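Local coordinates for protein hydrogenase maturation protease HycI (Thermococcus kodakarensis KOD1, PDB 5ZBY) that matures [NiFe] hydrogenase as a protease of the HycI type, probably by cleaving off the C-terminal tail of the hydrogenase large subunit, at residues S2-V7 against F85-P90; D6-K11 against E149-I154; V15-G20 against G60-F65; D89-L94 against I107-I112. One frame throughout, in Å; residues are numbered along the deposited sequence.

Contact 1. Residues S2-V7 against F85-P90; sequences SVLEDV and FIIADP
Ile-87 carries this contact: it meets Val-3 end to end and has two further neighbours, Leu-4 and Val-7, on the same helix. Its CD1 lies 3.8 Å from Val-3 CG1 and 4.0 Å from Val-3 CG2, so the methyl sits astride the fork of the valine and not against one branch. The long branch of Ile-87 is extended (chi2 -175°) and carries CD1 outward; even the nearest CA atoms, those of Leu-4 and Ile-87, are 8.2 Å apart. Further along the helix, the other branch is used: Ile-87 CG2 faces Val-7 CG2 at 4.3 Å. Strand 85-88 is the antiparallel outermost strand of the mixed sheet in this α/β protein, joined to strand 119-125 by backbone bonds from Ile-86 and Ala-88. The short N-terminal helix is laid near this edge: the axes of the segments 3-7 and 85-88 come within 10.8 Å, with N-to-C directions 32° apart. Leu-4 touches Ile-87 more loosely and also packs on Ile-123 of the neighbouring strand. Just ahead of the helix, Ser-2 N donates to Glu-5 OE1 at 2.8 Å, approaching from above the carboxylate plane, while Glu-5 N makes a weak return bond to Ser-2 OG.

Contact 2. Residues D6-K11 against E149-I154; sequences DVFSGK and ELIAEI
This is an apolar helix-to-helix contact, mostly buried, between the end of helix 3-8 and the long C-terminal helix 138-156, both lying on one side of the central sheet of an α/β/α sandwich. The evidence is a single aromatic side chain meeting two isoleucines one helical turn apart. Phe-8 sends CB and its ring across to Ile-154, with CB 3.8 Å from Ile-154 CG2 and the ring carbon CG 4.0 Å from the same methyl. The far end of the ring reaches the isoleucine one turn earlier, Phe-8 CZ standing 4.2 Å from Ile-151 CG2. Both isoleucines thus offer the same branch, the CG2 methyl placed anti to the backbone N, and both run at about a right angle to the phenylalanine, with their methyls meeting the ring obliquely. Phe-8 also packs on Ile-14, Leu-69 and Val-71, so its ring is wedged between the C-terminal helix and the sheet. Beyond it the chain leaves the helix through a type II turn from Phe-8 to Lys-11, closed by Lys-11 N to Phe-8 O at 3.1 Å. Gly-10 occupies the third position of that turn with a positive phi (81°), the place where a type II turn commonly has glycine. Across the contact, Ile-154 adds its long branch, with CD1 at 4.1 Å from Phe-8 CD2.

Contact 3. Residues V15-G20 against G60-F65; sequences VICGIG and GKIAAF
Val-15 overlaps two residues of segment 60-65 at once, one with each methyl. Its CG2 lies 3.6 Å from Phe-65 CD2 and 4.1 Å from Phe-65 CB, the two side chains running past each other in opposite senses, and the methyl meets the ring obliquely. The other branch, CG1, is 4.1 Å from Ile-62 CG1. With CG1 anti to the backbone N (chi1 -179°), it is CG1 that is turned to Ile-62 and CG2 to Phe-65. Two residues further along the strand, on the same face, Cys-17 meets the long branch of Ile-62: its SG stands 3.7 Å from Ile-62 CD1 and 4.1 Å from Ile-62 CG1. The isoleucine, with its long branch nearly extended (chi2 161°), therefore lies along a short row formed by Val-15 and Cys-17, and no hydrogen bond crosses the contact. Phe-65 is held from elsewhere as well, its O accepting from Arg-13 NE while its ring makes a cation-pi contact with the same arginine. Helix 59-64 belongs to a beta-alpha-beta crossover: it connects the parallel strands 46-50 and 69-75, which border strand 14-18 on either side, and so passes over the strand between them. Accordingly Ile-62 also rests on Leu-49 and Val-70 of those two flanking strands, and on Ile-112 of the adjacent helix 105-116, which shares this side of the sheet.

Contact 4. Residues D89-L94 against I107-I112; sequences DPLKTL and IVASYI
The pyrrolidine ring of Pro-90 meets helix 105-116 through one corner, CG lying 4.0 Å from Ala-109 CB, while the planar carboxylate of the preceding Asp-89 is used within its own segment. There Asp-89 OD1 accepts Leu-91 N at 3.0 Å, the donor standing 50° out of the carboxylate plane; this is an Asx turn. A type I turn from Asp-89 to Lys-92 is closed over the same residues by Lys-92 N to Asp-89 O at 3.1 Å. Together the two bonds hold the backbone on both sides of Leu-91, whose CD2 makes the closest approach to the helix: it is 3.5 Å from both Ser-110 OG and Ser-110 N, and 4.0 Å from Ala-109 CB. Leu-91 CG lies beside the backbone N, opposite the carbonyl carbon (chi1 -62°), which brings that methyl against the helix backbone, beside the small Ala-109 side chain. Ser-110 OG is not bonded to the leucine but to Arg-106 O, one turn back in the helix. The turn follows the edge strand 85-88 as the chain leaves the sheet, and Pro-90 and Ala-109 both rest on Ile-120 of the neighbouring strand 119-125, with Leu-105 of the helix also against the proline.

In the fold
Contacts 1 and 2 share helix 3-8 and continue into each other, Leu-4 CG packing 3.7 Å from Ile-154 CD1. Contacts 3 and 4 use the helices on the other side of the sheet and join where Ile-62 CD1 meets Ile-112 CD1 at 3.9 Å. Strand 14-18 links the two layers: Ile-16 CD1 touches Ile-151 CG2 of contact 2 at 3.6 Å, while Val-15 and Cys-17 serve contact 3. Contacts 1 and 4 overlap at Asp-89 and Pro-90, yet their centres are about 15 Å apart. A bound HEPES molecule lies about 7 Å from the Pro-90 side chain and about 11 Å from that of Cys-17.

Contact 1. Residues S2-V7 against F85-P90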
loop_
_atom_site.group_PDB
_atom_site.type_symbol
_atom_site.label_atom_id
_atom_site.label_comp_id
_atom_site.label_asym_id
_atom_site.label_seq_id
_atom_site.Cartn_x
_atom_site.Cartn_y
_atom_site.Cartn_z
ATOM N N SER A 2 6.030 7.597 -15.885
ATOM C CA SER A 2 5.199 6.457 -15.557
ATOM C C SER A 2 3.995 6.931 -14.808
ATOM O O SER A 2 3.970 8.028 -14.340
ATOM C CB SER A 2 5.985 5.458 -14.735
ATOM O OG SER A 2 6.623 6.094 -13.663
ATOM N N VAL A 3 2.980 6.106 -14.715
ATOM C CA VAL A 3 1.788 6.474 -13.985
ATOM C C VAL A 3 2.072 6.570 -12.478
ATOM O O VAL A 3 1.437 7.283 -11.758
ATOM C CB VAL A 3 0.738 5.405 -14.177
ATOM C CG1 VAL A 3 1.337 4.072 -13.799
ATOM C CG2 VAL A 3 -0.503 5.714 -13.375
ATOM N N LEU A 4 3.023 5.800 -12.029
ATOM C CA LEU A 4 3.477 5.848 -10.645
ATOM C C LEU A 4 4.042 7.239 -10.319
ATOM O O LEU A 4 3.666 7.889 -9.312
ATOM C CB LEU A 4 4.529 4.773 -10.412
ATOM C CG LEU A 4 4.915 4.497 -8.960
ATOM C CD1 LEU A 4 3.704 4.020 -8.166
ATOM C CD2 LEU A 4 6.054 3.479 -8.886
ATOM N N GLU A 5 4.890 7.715 -11.222
ATOM C CA GLU A 5 5.572 8.982 -11.048
ATOM C C GLU A 5 4.518 10.071 -10.945
ATOM O O GLU A 5 4.611 10.970 -10.167
ATOM C CB GLU A 5 6.542 9.258 -12.211
ATOM C CG GLU A 5 7.893 8.561 -12.155
ATOM C CD GLU A 5 8.660 8.551 -13.488
ATOM O OE1 GLU A 5 8.085 8.900 -14.510
ATOM O OE2 GLU A 5 9.827 8.163 -13.526
ATOM N N ASP A 6 3.498 9.968 -11.745
ATOM C CA ASP A 6 2.406 10.903 -11.735
ATOM C C ASP A 6 1.721 10.919 -10.393
ATOM O O ASP A 6 1.326 11.978 -9.913
ATOM C CB ASP A 6 1.380 10.540 -12.820
ATOM C CG ASP A 6 1.890 10.808 -14.244
ATOM O OD1 ASP A 6 2.903 11.526 -14.410
ATOM O OD2 ASP A 6 1.266 10.301 -15.207
ATOM N N VAL A 7 1.523 9.720 -9.828
ATOM C CA VAL A 7 0.913 9.617 -8.507
ATOM C C VAL A 7 1.670 10.486 -7.488
ATOM O O VAL A 7 1.050 11.166 -6.670
ATOM C CB VAL A 7 0.882 8.168 -7.981
ATOM C CG1 VAL A 7 0.290 8.133 -6.584
ATOM C CG2 VAL A 7 0.078 7.276 -8.910
ATOM N N PHE A 85 0.298 -5.496 -11.367
ATOM C CA PHE A 85 -0.023 -4.366 -10.496
ATOM C C PHE A 85 -1.328 -3.667 -10.865
ATOM O O PHE A 85 -1.754 -3.658 -12.041
ATOM C CB PHE A 85 1.115 -3.352 -10.558
ATOM C CG PHE A 85 2.388 -3.825 -9.991
ATOM C CD1 PHE A 85 2.449 -4.336 -8.697
ATOM C CD2 PHE A 85 3.575 -3.666 -10.697
ATOM C CE1 PHE A 85 3.656 -4.749 -8.147
ATOM C CE2 PHE A 85 4.791 -4.059 -10.157
ATOM C CZ PHE A 85 4.844 -4.598 -8.853
ATOM N N ILE A 86 -1.964 -3.044 -9.880
ATOM C CA ILE A 86 -3.108 -2.182 -10.128
ATOM C C ILE A 86 -2.937 -0.911 -9.314
ATOM O O ILE A 86 -2.369 -0.965 -8.232
ATOM C CB ILE A 86 -4.404 -2.873 -9.763
ATOM C CG1 ILE A 86 -5.603 -1.999 -10.103
ATOM C CG2 ILE A 86 -4.431 -3.350 -8.286
ATOM C CD1 ILE A 86 -6.863 -2.835 -10.300
ATOM N N ILE A 87 -3.348 0.226 -9.871
ATOM C CA ILE A 87 -3.332 1.483 -9.117
ATOM C C ILE A 87 -4.762 1.928 -9.037
ATOM O O ILE A 87 -5.422 2.093 -10.053
ATOM C CB ILE A 87 -2.450 2.554 -9.760
ATOM C CG1 ILE A 87 -1.009 2.046 -9.837
ATOM C CG2 ILE A 87 -2.564 3.845 -8.935
ATOM C CD1 ILE A 87 0.002 3.066 -10.353
ATOM N N ALA A 88 -5.288 2.059 -7.828
ATOM C CA ALA A 88 -6.708 2.328 -7.669
ATOM C C ALA A 88 -6.967 3.434 -6.683
ATOM O O ALA A 88 -6.088 3.777 -5.893
ATOM C CB ALA A 88 -7.448 1.067 -7.225
ATOM N N ASP A 89 -8.187 3.961 -6.734
ATOM C CA ASP A 89 -8.698 4.988 -5.818
ATOM C C ASP A 89 -9.513 4.310 -4.732
ATOM O O ASP A 89 -10.652 3.847 -4.952
ATOM C CB ASP A 89 -9.540 6.010 -6.587
ATOM C CG ASP A 89 -10.190 7.058 -5.687
ATOM O OD1 ASP A 89 -9.928 7.081 -4.464
ATOM O OD2 ASP A 89 -10.979 7.880 -6.217
ATOM N N PRO A 90 -8.937 4.204 -3.526
ATOM C CA PRO A 90 -9.616 3.409 -2.512
ATOM C C PRO A 90 -10.831 4.112 -1.922
ATOM O O PRO A 90 -11.569 3.469 -1.195
ATOM C CB PRO A 90 -8.509 3.178 -1.453
ATOM C CG PRO A 90 -7.705 4.413 -1.545
ATOM C CD PRO A 90 -7.665 4.777 -3.029
#

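Contact 2. Residues D6-K11 against E149-I154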
loop_
_atom_site.group_PDB
_atom_site.type_symbol
_atom_site.label_atom_id
_atom_site.label_comp_id
_atom_site.label_asym_id
_atom_site.label_seq_id
_atom_site.Cartn_x
_atom_site.Cartn_y
_atom_site.Cartn_z
ATOM N N ASP A 6 3.498 9.968 -11.745
ATOM C CA ASP A 6 2.406 10.903 -11.735
ATOM C C ASP A 6 1.721 10.919 -10.393
ATOM O O ASP A 6 1.326 11.978 -9.913
ATOM C CB ASP A 6 1.380 10.540 -12.820
ATOM C CG ASP A 6 1.890 10.808 -14.244
ATOM O OD1 ASP A 6 2.903 11.526 -14.410
ATOM O OD2 ASP A 6 1.266 10.301 -15.207
ATOM N N VAL A 7 1.523 9.720 -9.828
ATOM C CA VAL A 7 0.913 9.617 -8.507
ATOM C C VAL A 7 1.670 10.486 -7.488
ATOM O O VAL A 7 1.050 11.166 -6.670
ATOM C CB VAL A 7 0.882 8.168 -7.981
ATOM C CG1 VAL A 7 0.290 8.133 -6.584
ATOM C CG2 VAL A 7 0.078 7.276 -8.910
ATOM N N PHE A 8 3.001 10.443 -7.567
ATOM C CA PHE A 8 3.812 11.117 -6.536
ATOM C C PHE A 8 4.062 12.588 -6.829
ATOM O O PHE A 8 4.457 13.339 -5.947
ATOM C CB PHE A 8 5.143 10.400 -6.361
ATOM C CG PHE A 8 5.002 9.115 -5.625
ATOM C CD1 PHE A 8 5.085 9.097 -4.259
ATOM C CD2 PHE A 8 4.703 7.946 -6.289
ATOM C CE1 PHE A 8 4.901 7.909 -3.548
ATOM C CE2 PHE A 8 4.533 6.762 -5.577
ATOM C CZ PHE A 8 4.647 6.772 -4.202
ATOM N N SER A 9 3.783 12.983 -8.055
ATOM C CA SER A 9 4.136 14.317 -8.541
ATOM C C SER A 9 3.435 15.443 -7.794
ATOM O O SER A 9 2.220 15.428 -7.584
ATOM C CB SER A 9 3.834 14.406 -10.032
ATOM O OG SER A 9 3.722 15.752 -10.409
ATOM N N GLY A 10 4.218 16.431 -7.384
ATOM C CA GLY A 10 3.673 17.527 -6.645
ATOM C C GLY A 10 3.461 17.269 -5.181
ATOM O O GLY A 10 3.024 18.145 -4.455
ATOM N N LYS A 11 3.715 16.041 -4.735
ATOM C CA LYS A 11 3.421 15.694 -3.365
ATOM C C LYS A 11 4.657 15.720 -2.512
ATOM O O LYS A 11 5.621 14.991 -2.773
ATOM C CB LYS A 11 2.793 14.298 -3.317
ATOM C CG LYS A 11 1.581 14.165 -4.173
ATOM C CD LYS A 11 0.473 15.006 -3.664
ATOM C CE LYS A 11 -0.777 14.756 -4.462
ATOM N NZ LYS A 11 -0.642 15.206 -5.868
ATOM N N GLU A 149 11.770 -0.622 -5.091
ATOM C CA GLU A 149 12.788 0.100 -5.870
ATOM C C GLU A 149 12.207 1.239 -6.706
ATOM O O GLU A 149 12.795 2.342 -6.771
ATOM C CB GLU A 149 13.556 -0.857 -6.779
ATOM C CG GLU A 149 14.448 -1.839 -6.046
ATOM C CD GLU A 149 15.262 -2.706 -6.998
ATOM O OE1 GLU A 149 15.197 -2.472 -8.225
ATOM O OE2 GLU A 149 15.973 -3.620 -6.514
ATOM N N LEU A 150 11.068 1.005 -7.340
ATOM C CA LEU A 150 10.462 2.040 -8.173
ATOM C C LEU A 150 10.068 3.217 -7.296
ATOM O O LEU A 150 10.313 4.400 -7.631
ATOM C CB LEU A 150 9.260 1.488 -8.939
ATOM C CG LEU A 150 9.643 0.419 -9.970
ATOM C CD1 LEU A 150 8.445 -0.401 -10.386
ATOM C CD2 LEU A 150 10.280 1.096 -11.182
ATOM N N ILE A 151 9.476 2.905 -6.147
ATOM C CA ILE A 151 9.053 3.986 -5.248
ATOM C C ILE A 151 10.264 4.694 -4.684
ATOM O O ILE A 151 10.272 5.947 -4.615
ATOM C CB ILE A 151 8.147 3.472 -4.105
ATOM C CG1 ILE A 151 6.803 3.047 -4.704
ATOM C CG2 ILE A 151 7.977 4.571 -3.019
ATOM C CD1 ILE A 151 5.896 2.333 -3.724
ATOM N N ALA A 152 11.285 3.941 -4.282
ATOM C CA ALA A 152 12.452 4.610 -3.659
ATOM C C ALA A 152 13.156 5.522 -4.651
ATOM O O ALA A 152 13.675 6.579 -4.280
ATOM C CB ALA A 152 13.433 3.616 -3.101
ATOM N N GLU A 153 13.185 5.104 -5.908
ATOM C CA GLU A 153 13.908 5.908 -6.884
ATOM C C GLU A 153 13.106 7.154 -7.141
ATOM O O GLU A 153 13.666 8.251 -7.235
ATOM C CB GLU A 153 14.151 5.133 -8.182
ATOM C CG GLU A 153 14.750 5.962 -9.300
ATOM C CD GLU A 153 16.260 6.039 -9.208
ATOM O OE1 GLU A 153 16.883 5.055 -8.755
ATOM O OE2 GLU A 153 16.825 7.093 -9.580
ATOM N N ILE A 154 11.784 7.074 -7.147
ATOM C CA ILE A 154 11.026 8.316 -7.183
ATOM C C ILE A 154 11.312 9.211 -5.953
ATOM O O ILE A 154 11.660 10.382 -6.087
ATOM C CB ILE A 154 9.537 8.051 -7.276
ATOM C CG1 ILE A 154 9.183 7.475 -8.648
ATOM C CG2 ILE A 154 8.743 9.331 -6.985
ATOM C CD1 ILE A 154 7.767 6.913 -8.756
#

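Contact 3. Residues V15-G20 against G60-F65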
loop_
_atom_site.group_PDB
_atom_site.type_symbol
_atom_site.label_atom_id
_atom_site.label_comp_id
_atom_site.label_asym_id
_atom_site.label_seq_id
_atom_site.Cartn_x
_atom_site.Cartn_y
_atom_site.Cartn_z
ATOM N N VAL A 15 3.021 9.427 3.068
ATOM C CA VAL A 15 3.006 8.306 3.982
ATOM C C VAL A 15 2.789 7.083 3.119
ATOM O O VAL A 15 1.886 7.088 2.278
ATOM C CB VAL A 15 1.910 8.448 5.071
ATOM C CG1 VAL A 15 1.952 7.245 6.042
ATOM C CG2 VAL A 15 2.068 9.780 5.870
ATOM N N ILE A 16 3.645 6.069 3.274
ATOM C CA ILE A 16 3.438 4.814 2.571
ATOM C C ILE A 16 3.131 3.739 3.606
ATOM O O ILE A 16 3.868 3.588 4.571
ATOM C CB ILE A 16 4.656 4.441 1.739
ATOM C CG1 ILE A 16 4.893 5.566 0.705
ATOM C CG2 ILE A 16 4.394 3.122 0.975
ATOM C CD1 ILE A 16 6.194 5.459 0.022
ATOM N N CYS A 17 2.004 3.064 3.416
ATOM C CA CYS A 17 1.435 2.128 4.390
ATOM C C CYS A 17 1.378 0.753 3.798
ATOM O O CYS A 17 0.560 0.537 2.900
ATOM C CB CYS A 17 0.009 2.534 4.740
ATOM S SG CYS A 17 -0.030 4.019 5.738
ATOM N N GLY A 18 2.202 -0.178 4.280
ATOM C CA GLY A 18 2.131 -1.549 3.784
ATOM C C GLY A 18 1.109 -2.350 4.565
ATOM O O GLY A 18 1.082 -2.338 5.779
ATOM N N ILE A 19 0.248 -3.066 3.860
ATOM C CA ILE A 19 -0.802 -3.859 4.450
ATOM C C ILE A 19 -0.521 -5.291 4.095
ATOM O O ILE A 19 -0.200 -5.605 2.954
ATOM C CB ILE A 19 -2.226 -3.463 3.896
ATOM C CG1 ILE A 19 -2.499 -1.982 4.231
ATOM C CG2 ILE A 19 -3.338 -4.309 4.532
ATOM C CD1 ILE A 19 -3.749 -1.497 3.511
ATOM N N GLY A 20 -0.646 -6.203 5.064
ATOM C CA GLY A 20 -0.533 -7.612 4.690
ATOM C C GLY A 20 -0.188 -8.469 5.889
ATOM O O GLY A 20 -0.274 -8.000 7.020
ATOM N N GLY A 60 -4.266 7.867 13.359
ATOM C CA GLY A 60 -3.741 8.969 14.149
ATOM C C GLY A 60 -2.354 9.372 13.708
ATOM O O GLY A 60 -2.089 10.577 13.459
ATOM N N LYS A 61 -1.479 8.409 13.628
ATOM C CA LYS A 61 -0.146 8.715 13.255
ATOM C C LYS A 61 -0.107 9.187 11.828
ATOM O O LYS A 61 0.602 10.077 11.510
ATOM C CB LYS A 61 0.704 7.480 13.362
ATOM C CG LYS A 61 2.164 7.725 13.413
ATOM C CD LYS A 61 2.924 6.508 13.878
ATOM C CE LYS A 61 4.415 6.779 13.950
ATOM N NZ LYS A 61 4.935 6.999 15.313
ATOM N N ILE A 62 -0.943 8.643 10.965
ATOM C CA ILE A 62 -0.942 9.120 9.601
ATOM C C ILE A 62 -1.389 10.581 9.565
ATOM O O ILE A 62 -0.755 11.423 8.888
ATOM C CB ILE A 62 -1.844 8.223 8.684
ATOM C CG1 ILE A 62 -1.230 6.817 8.558
ATOM C CG2 ILE A 62 -1.978 8.855 7.317
ATOM C CD1 ILE A 62 -2.263 5.748 8.082
ATOM N N ALA A 63 -2.425 10.913 10.332
ATOM C CA ALA A 63 -2.953 12.258 10.209
ATOM C C ALA A 63 -1.936 13.230 10.798
ATOM O O ALA A 63 -1.767 14.352 10.269
ATOM C CB ALA A 63 -4.280 12.385 10.897
ATOM N N ALA A 64 -1.196 12.762 11.814
ATOM C CA ALA A 64 -0.311 13.673 12.545
ATOM C C ALA A 64 0.882 14.019 11.689
ATOM O O ALA A 64 1.550 14.998 11.944
ATOM C CB ALA A 64 0.137 13.063 13.842
ATOM N N PHE A 65 1.168 13.231 10.665
ATOM C CA PHE A 65 2.275 13.482 9.765
ATOM C C PHE A 65 1.956 14.556 8.728
ATOM O O PHE A 65 2.810 14.978 8.025
ATOM C CB PHE A 65 2.722 12.204 9.066
ATOM C CG PHE A 65 4.096 12.253 8.470
ATOM C CD1 PHE A 65 5.213 12.183 9.246
ATOM C CD2 PHE A 65 4.260 12.333 7.108
ATOM C CE1 PHE A 65 6.456 12.208 8.692
ATOM C CE2 PHE A 65 5.490 12.346 6.546
ATOM C CZ PHE A 65 6.592 12.286 7.338
#

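Contact 4. Residues D89-L94 against I107-I112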
loop_
_atom_site.group_PDB
_atom_site.type_symbol
_atom_site.label_atom_id
_atom_site.label_comp_id
_atom_site.label_asym_id
_atom_site.label_seq_id
_atom_site.Cartn_x
_atom_site.Cartn_y
_atom_site.Cartn_z
ATOM N N ASP A 89 -8.187 3.961 -6.734
ATOM C CA ASP A 89 -8.698 4.988 -5.818
ATOM C C ASP A 89 -9.513 4.310 -4.732
ATOM O O ASP A 89 -10.652 3.847 -4.952
ATOM C CB ASP A 89 -9.540 6.010 -6.587
ATOM C CG ASP A 89 -10.190 7.058 -5.687
ATOM O OD1 ASP A 89 -9.928 7.081 -4.464
ATOM O OD2 ASP A 89 -10.979 7.880 -6.217
ATOM N N PRO A 90 -8.937 4.204 -3.526
ATOM C CA PRO A 90 -9.616 3.409 -2.512
ATOM C C PRO A 90 -10.831 4.112 -1.922
ATOM O O PRO A 90 -11.569 3.469 -1.195
ATOM C CB PRO A 90 -8.509 3.178 -1.453
ATOM C CG PRO A 90 -7.705 4.413 -1.545
ATOM C CD PRO A 90 -7.665 4.777 -3.029
ATOM N N LEU A 91 -11.031 5.390 -2.250
ATOM C CA LEU A 91 -12.205 6.118 -1.810
ATOM C C LEU A 91 -13.457 5.680 -2.570
ATOM O O LEU A 91 -14.561 5.845 -2.064
ATOM C CB LEU A 91 -12.035 7.608 -2.016
ATOM C CG LEU A 91 -10.884 8.267 -1.228
ATOM C CD1 LEU A 91 -10.616 9.655 -1.756
ATOM C CD2 LEU A 91 -11.341 8.326 0.185
ATOM N N LYS A 92 -13.265 5.111 -3.760
ATOM C CA LYS A 92 -14.413 4.851 -4.643
ATOM C C LYS A 92 -15.277 3.700 -4.131
ATOM O O LYS A 92 -14.761 2.628 -3.782
ATOM C CB LYS A 92 -13.927 4.558 -6.057
ATOM C CG LYS A 92 -14.597 5.408 -7.123
ATOM C CD LYS A 92 -14.432 4.798 -8.507
ATOM C CE LYS A 92 -14.860 5.770 -9.583
ATOM N NZ LYS A 92 -14.428 5.318 -10.937
ATOM N N THR A 93 -16.595 3.925 -4.066
ATOM C CA THR A 93 -17.570 2.912 -3.679
ATOM C C THR A 93 -17.786 1.923 -4.831
ATOM O O THR A 93 -18.018 2.338 -5.969
ATOM C CB THR A 93 -18.901 3.589 -3.295
ATOM O OG1 THR A 93 -18.594 4.752 -2.491
ATOM C CG2 THR A 93 -19.686 2.687 -2.483
ATOM N N LEU A 94 -17.601 0.627 -4.569
ATOM C CA LEU A 94 -17.615 -0.364 -5.649
ATOM C C LEU A 94 -18.966 -1.039 -5.822
ATOM O O LEU A 94 -19.228 -1.622 -6.878
ATOM C CB LEU A 94 -16.529 -1.429 -5.417
ATOM C CG LEU A 94 -15.165 -0.727 -5.254
ATOM C CD1 LEU A 94 -14.074 -1.747 -4.954
ATOM C CD2 LEU A 94 -14.821 0.097 -6.493
ATOM N N ILE A 107 -13.289 3.060 4.065
ATOM C CA ILE A 107 -13.623 3.795 5.268
ATOM C C ILE A 107 -12.402 4.442 5.902
ATOM O O ILE A 107 -12.411 5.593 6.215
ATOM C CB ILE A 107 -14.233 2.878 6.321
ATOM C CG1 ILE A 107 -15.444 2.126 5.778
ATOM C CG2 ILE A 107 -14.590 3.656 7.559
ATOM C CD1 ILE A 107 -16.476 2.986 5.130
ATOM N N VAL A 108 -11.335 3.669 6.006
ATOM C CA VAL A 108 -10.057 4.197 6.512
ATOM C C VAL A 108 -9.580 5.386 5.683
ATOM O O VAL A 108 -9.259 6.438 6.226
ATOM C CB VAL A 108 -8.982 3.091 6.544
ATOM C CG1 VAL A 108 -7.630 3.681 6.978
ATOM C CG2 VAL A 108 -9.416 1.980 7.493
ATOM N N ALA A 109 -9.509 5.214 4.369
ATOM C CA ALA A 109 -9.055 6.229 3.443
ATOM C C ALA A 109 -9.923 7.489 3.464
ATOM O O ALA A 109 -9.407 8.594 3.383
ATOM C CB ALA A 109 -9.004 5.620 1.988
ATOM N N SER A 110 -11.250 7.299 3.551
ATOM C CA SER A 110 -12.176 8.443 3.619
ATOM C C SER A 110 -11.963 9.258 4.903
ATOM O O SER A 110 -11.975 10.482 4.878
ATOM C CB SER A 110 -13.634 7.977 3.563
ATOM O OG SER A 110 -13.893 7.285 2.328
ATOM N N TYR A 111 -11.808 8.547 6.019
ATOM C CA TYR A 111 -11.487 9.265 7.275
ATOM C C TYR A 111 -10.174 10.044 7.176
ATOM O O TYR A 111 -10.115 11.244 7.505
ATOM C CB TYR A 111 -11.427 8.266 8.417
ATOM C CG TYR A 111 -11.033 8.891 9.729
ATOM C CD1 TYR A 111 -11.963 9.584 10.486
ATOM C CD2 TYR A 111 -9.742 8.782 10.207
ATOM C CE1 TYR A 111 -11.621 10.160 11.693
ATOM C CE2 TYR A 111 -9.381 9.370 11.432
ATOM C CZ TYR A 111 -10.335 10.046 12.165
ATOM O OH TYR A 111 -10.004 10.625 13.377
ATOM N N ILE A 112 -9.107 9.386 6.720
ATOM C CA ILE A 112 -7.825 10.089 6.569
ATOM C C ILE A 112 -7.920 11.344 5.683
ATOM O O ILE A 112 -7.429 12.435 6.052
ATOM C CB ILE A 112 -6.724 9.146 6.005
ATOM C CG1 ILE A 112 -6.464 8.003 7.004
ATOM C CG2 ILE A 112 -5.467 9.998 5.635
ATOM C CD1 ILE A 112 -5.610 6.837 6.484
#